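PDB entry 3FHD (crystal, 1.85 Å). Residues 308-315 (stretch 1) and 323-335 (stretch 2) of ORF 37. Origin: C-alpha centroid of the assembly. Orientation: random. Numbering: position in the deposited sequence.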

# COMPACT_ATOMS: atom_id res chain seq x y z
N LYS A 308 -22.89 13.00 -2.79
CA LYS A 308 -21.60 12.84 -3.47
C LYS A 308 -21.35 11.37 -3.85
O LYS A 308 -20.58 10.67 -3.17
CB LYS A 308 -20.44 13.39 -2.62
CG LYS A 308 -20.43 14.92 -2.48
CD LYS A 308 -19.94 15.59 -3.74
CE LYS A 308 -19.80 17.10 -3.58
NZ LYS A 308 -18.74 17.61 -4.52
N PRO A 309 -21.99 10.91 -4.94
CA PRO A 309 -21.98 9.49 -5.32
C PRO A 309 -20.58 8.96 -5.68
O PRO A 309 -19.74 9.71 -6.21
CB PRO A 309 -22.88 9.44 -6.55
CG PRO A 309 -23.67 10.70 -6.51
CD PRO A 309 -22.76 11.71 -5.91
N ALA A 310 -20.36 7.68 -5.40
CA ALA A 310 -19.05 7.07 -5.61
C ALA A 310 -18.84 6.63 -7.07
O ALA A 310 -17.74 6.22 -7.43
CB ALA A 310 -18.83 5.89 -4.64
N VAL A 311 -19.88 6.74 -7.89
CA VAL A 311 -19.80 6.35 -9.30
C VAL A 311 -20.05 7.59 -10.18
O VAL A 311 -20.96 8.40 -9.88
CB VAL A 311 -20.87 5.27 -9.63
CG1 VAL A 311 -20.95 5.03 -11.12
CG2 VAL A 311 -20.58 3.97 -8.88
N GLU A 312 -19.27 7.74 -11.25
CA GLU A 312 -19.44 8.85 -12.19
C GLU A 312 -19.63 8.31 -13.61
O GLU A 312 -18.89 7.43 -14.05
CB GLU A 312 -18.22 9.80 -12.11
CG GLU A 312 -18.21 10.95 -13.15
CD GLU A 312 -16.81 11.56 -13.42
OE1 GLU A 312 -15.77 10.86 -13.29
OE2 GLU A 312 -16.76 12.76 -13.81
N TYR A 313 -20.63 8.81 -14.33
CA TYR A 313 -20.77 8.47 -15.74
C TYR A 313 -19.81 9.32 -16.57
O TYR A 313 -19.76 10.55 -16.42
CB TYR A 313 -22.21 8.62 -16.25
CG TYR A 313 -22.30 8.58 -17.77
CD1 TYR A 313 -22.19 7.38 -18.48
CD2 TYR A 313 -22.48 9.76 -18.50
CE1 TYR A 313 -22.25 7.35 -19.87
CE2 TYR A 313 -22.55 9.74 -19.89
CZ TYR A 313 -22.44 8.54 -20.57
OH TYR A 313 -22.53 8.53 -21.95
N VAL A 314 -19.04 8.67 -17.43
CA VAL A 314 -18.10 9.37 -18.31
C VAL A 314 -18.44 9.00 -19.75
O VAL A 314 -18.39 7.83 -20.13
CB VAL A 314 -16.59 9.01 -18.01
CG1 VAL A 314 -15.66 9.91 -18.83
CG2 VAL A 314 -16.26 9.11 -16.53
N GLY A 315 -18.78 10.01 -20.56
CA GLY A 315 -19.14 9.78 -21.94
C GLY A 315 -17.93 9.61 -22.85
O GLY A 315 -16.80 9.87 -22.44
N SER A 323 -12.91 12.92 -8.72
CA SER A 323 -13.79 12.91 -7.54
C SER A 323 -14.04 11.55 -6.86
O SER A 323 -14.12 11.49 -5.62
CB SER A 323 -15.12 13.66 -7.82
OG SER A 323 -16.14 12.82 -8.36
N ASP A 324 -14.21 10.47 -7.63
CA ASP A 324 -14.23 9.14 -7.01
C ASP A 324 -13.69 8.10 -7.96
O ASP A 324 -13.33 8.40 -9.09
CB ASP A 324 -15.60 8.74 -6.41
CG ASP A 324 -15.48 8.03 -5.04
OD1 ASP A 324 -14.52 7.28 -4.81
OD2 ASP A 324 -16.35 8.25 -4.15
N TYR A 325 -13.60 6.86 -7.49
CA TYR A 325 -12.75 5.92 -8.18
C TYR A 325 -13.43 4.85 -9.01
O TYR A 325 -12.73 4.00 -9.60
CB TYR A 325 -11.75 5.31 -7.22
CG TYR A 325 -12.38 4.50 -6.12
CD1 TYR A 325 -12.74 3.17 -6.33
CD2 TYR A 325 -12.59 5.07 -4.86
CE1 TYR A 325 -13.31 2.43 -5.30
CE2 TYR A 325 -13.13 4.34 -3.82
CZ TYR A 325 -13.48 3.02 -4.04
OH TYR A 325 -14.02 2.32 -3.00
N LEU A 326 -14.76 4.91 -9.10
CA LEU A 326 -15.50 4.08 -10.05
C LEU A 326 -16.13 4.95 -11.14
O LEU A 326 -16.67 6.03 -10.87
CB LEU A 326 -16.59 3.25 -9.36
CG LEU A 326 -16.19 2.16 -8.33
CD1 LEU A 326 -17.43 1.67 -7.51
CD2 LEU A 326 -15.46 0.98 -9.00
N VAL A 327 -16.06 4.48 -12.37
CA VAL A 327 -16.70 5.15 -13.49
C VAL A 327 -17.53 4.16 -14.28
O VAL A 327 -17.24 2.95 -14.31
CB VAL A 327 -15.65 5.81 -14.42
CG1 VAL A 327 -14.97 6.99 -13.73
CG2 VAL A 327 -14.63 4.79 -14.89
N ALA A 328 -18.57 4.67 -14.93
CA ALA A 328 -19.37 3.89 -15.87
C ALA A 328 -19.25 4.54 -17.23
O ALA A 328 -19.23 5.77 -17.34
CB ALA A 328 -20.84 3.83 -15.42
N TYR A 329 -19.14 3.72 -18.27
CA TYR A 329 -19.10 4.24 -19.64
C TYR A 329 -20.42 3.99 -20.37
O TYR A 329 -20.60 4.43 -21.51
CB TYR A 329 -17.91 3.68 -20.41
CG TYR A 329 -16.56 3.93 -19.76
CD1 TYR A 329 -16.00 5.21 -19.72
CD2 TYR A 329 -15.82 2.88 -19.19
CE1 TYR A 329 -14.75 5.45 -19.12
CE2 TYR A 329 -14.57 3.10 -18.60
CZ TYR A 329 -14.05 4.39 -18.57
OH TYR A 329 -12.84 4.60 -17.99
N ASP A 330 -21.32 3.28 -19.70
CA ASP A 330 -22.66 3.00 -20.22
C ASP A 330 -23.67 4.03 -19.69
O ASP A 330 -23.72 4.33 -18.49
CB ASP A 330 -23.09 1.57 -19.89
N GLN A 331 -24.48 4.55 -20.60
CA GLN A 331 -25.38 5.67 -20.33
C GLN A 331 -26.45 5.37 -19.27
O GLN A 331 -27.04 6.29 -18.70
CB GLN A 331 -26.07 6.10 -21.63
CG GLN A 331 -26.50 7.56 -21.67
CD GLN A 331 -27.12 7.94 -23.00
OE1 GLN A 331 -28.22 7.49 -23.35
NE2 GLN A 331 -26.43 8.79 -23.75
N GLU A 332 -26.69 4.08 -19.04
CA GLU A 332 -27.65 3.62 -18.01
C GLU A 332 -27.32 4.13 -16.60
O GLU A 332 -28.20 4.15 -15.74
CB GLU A 332 -27.74 2.09 -18.01
CG GLU A 332 -26.42 1.39 -17.64
CD GLU A 332 -26.53 -0.12 -17.63
OE1 GLU A 332 -27.65 -0.65 -17.47
OE2 GLU A 332 -25.48 -0.78 -17.77
N TRP A 333 -26.06 4.51 -16.37
CA TRP A 333 -25.62 5.02 -15.06
C TRP A 333 -25.67 6.55 -14.95
O TRP A 333 -25.44 7.10 -13.87
CB TRP A 333 -24.19 4.53 -14.72
CG TRP A 333 -24.09 3.05 -14.52
CD1 TRP A 333 -23.86 2.11 -15.47
CD2 TRP A 333 -24.24 2.34 -13.28
NE1 TRP A 333 -23.83 0.85 -14.91
CE2 TRP A 333 -24.08 0.95 -13.57
CE3 TRP A 333 -24.49 2.72 -11.95
CZ2 TRP A 333 -24.16 -0.04 -12.59
CZ3 TRP A 333 -24.57 1.73 -10.97
CH2 TRP A 333 -24.41 0.36 -11.30
N GLU A 334 -25.96 7.22 -16.06
CA GLU A 334 -26.10 8.67 -16.09
C GLU A 334 -27.32 9.11 -15.27
O GLU A 334 -28.40 8.52 -15.40
CB GLU A 334 -26.24 9.13 -17.54
CG GLU A 334 -26.03 10.62 -17.79
CD GLU A 334 -26.01 10.96 -19.28
OE1 GLU A 334 -26.88 10.45 -20.04
OE2 GLU A 334 -25.14 11.74 -19.70
N ALA A 335 -27.13 10.10 -14.40
CA ALA A 335 -28.23 10.70 -13.63
C ALA A 335 -27.95 12.19 -13.40
O ALA A 335 -27.71 12.63 -12.27
CB ALA A 335 -28.42 9.96 -12.30
O HOH W 1 -17.99 10.29 -8.30
O HOH W 2 -14.99 10.47 -10.74

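Two short parallel strands, Val311 to Tyr313 and Leu326 to Ala328, are joined by three backbone hydrogen bonds. Glu312 N donates to Leu326 O (3.1 Å), Ala328 N donates to Glu312 O (2.9 Å), and Val314 N donates to Ala328 O (2.9 Å, nearly straight at 173°). Glu312 thus uses both its N and its O on the partner strand, bonding to the residues before and after its register mate Val327, as parallel pairing requires. The same carbonyls receive CA-H contacts: Val327 CA lies 3.2 Å from Glu312 O, and Tyr313 CA lies 3.5 Å from Ala328 O. Leu326 N, buried by the contact, has no partner in the model.

Near the start of the strands, water bridges add to the pairing. Water 1 donates to Pro309 O (2.8 Å) and is hydrogen-bonded to Ser323 OG (3.1 Å); water 2 donates to Glu312 OE1 (2.7 Å) and accepts from Asp324 N (3.2 Å). The small side chain of Ala310 fits close to Asp324, its CB 3.5 Å from OD2.

Side chains alternate between the sheet faces. On the face of Val311, Tyr313, Leu326 and Ala328, Val311 CG2 meets Leu326 CB at 4.1 Å, while Val311 CG1 reaches Trp333 CE3 at 4.3 Å. Tyr313, with chi1 t, has the largest area covered by the other stretch. Its ring lies beside the turn through Asp330 and Gln331, with CE1 3.6 Å from Gln331 CA, and Glu334 CB sits over one ring face, 4.2 Å from the centroid, in a CH-pi contact. That turn is held by Trp333 N donating to Asp330 O (3.2 Å) and Glu334 N donating to Gln331 O (3.0 Å). Elsewhere, Val314 CG2 packs against Val327 CG1 (3.7 Å), apolar branches suited to a buried site. In all, the contact buries 747 Å².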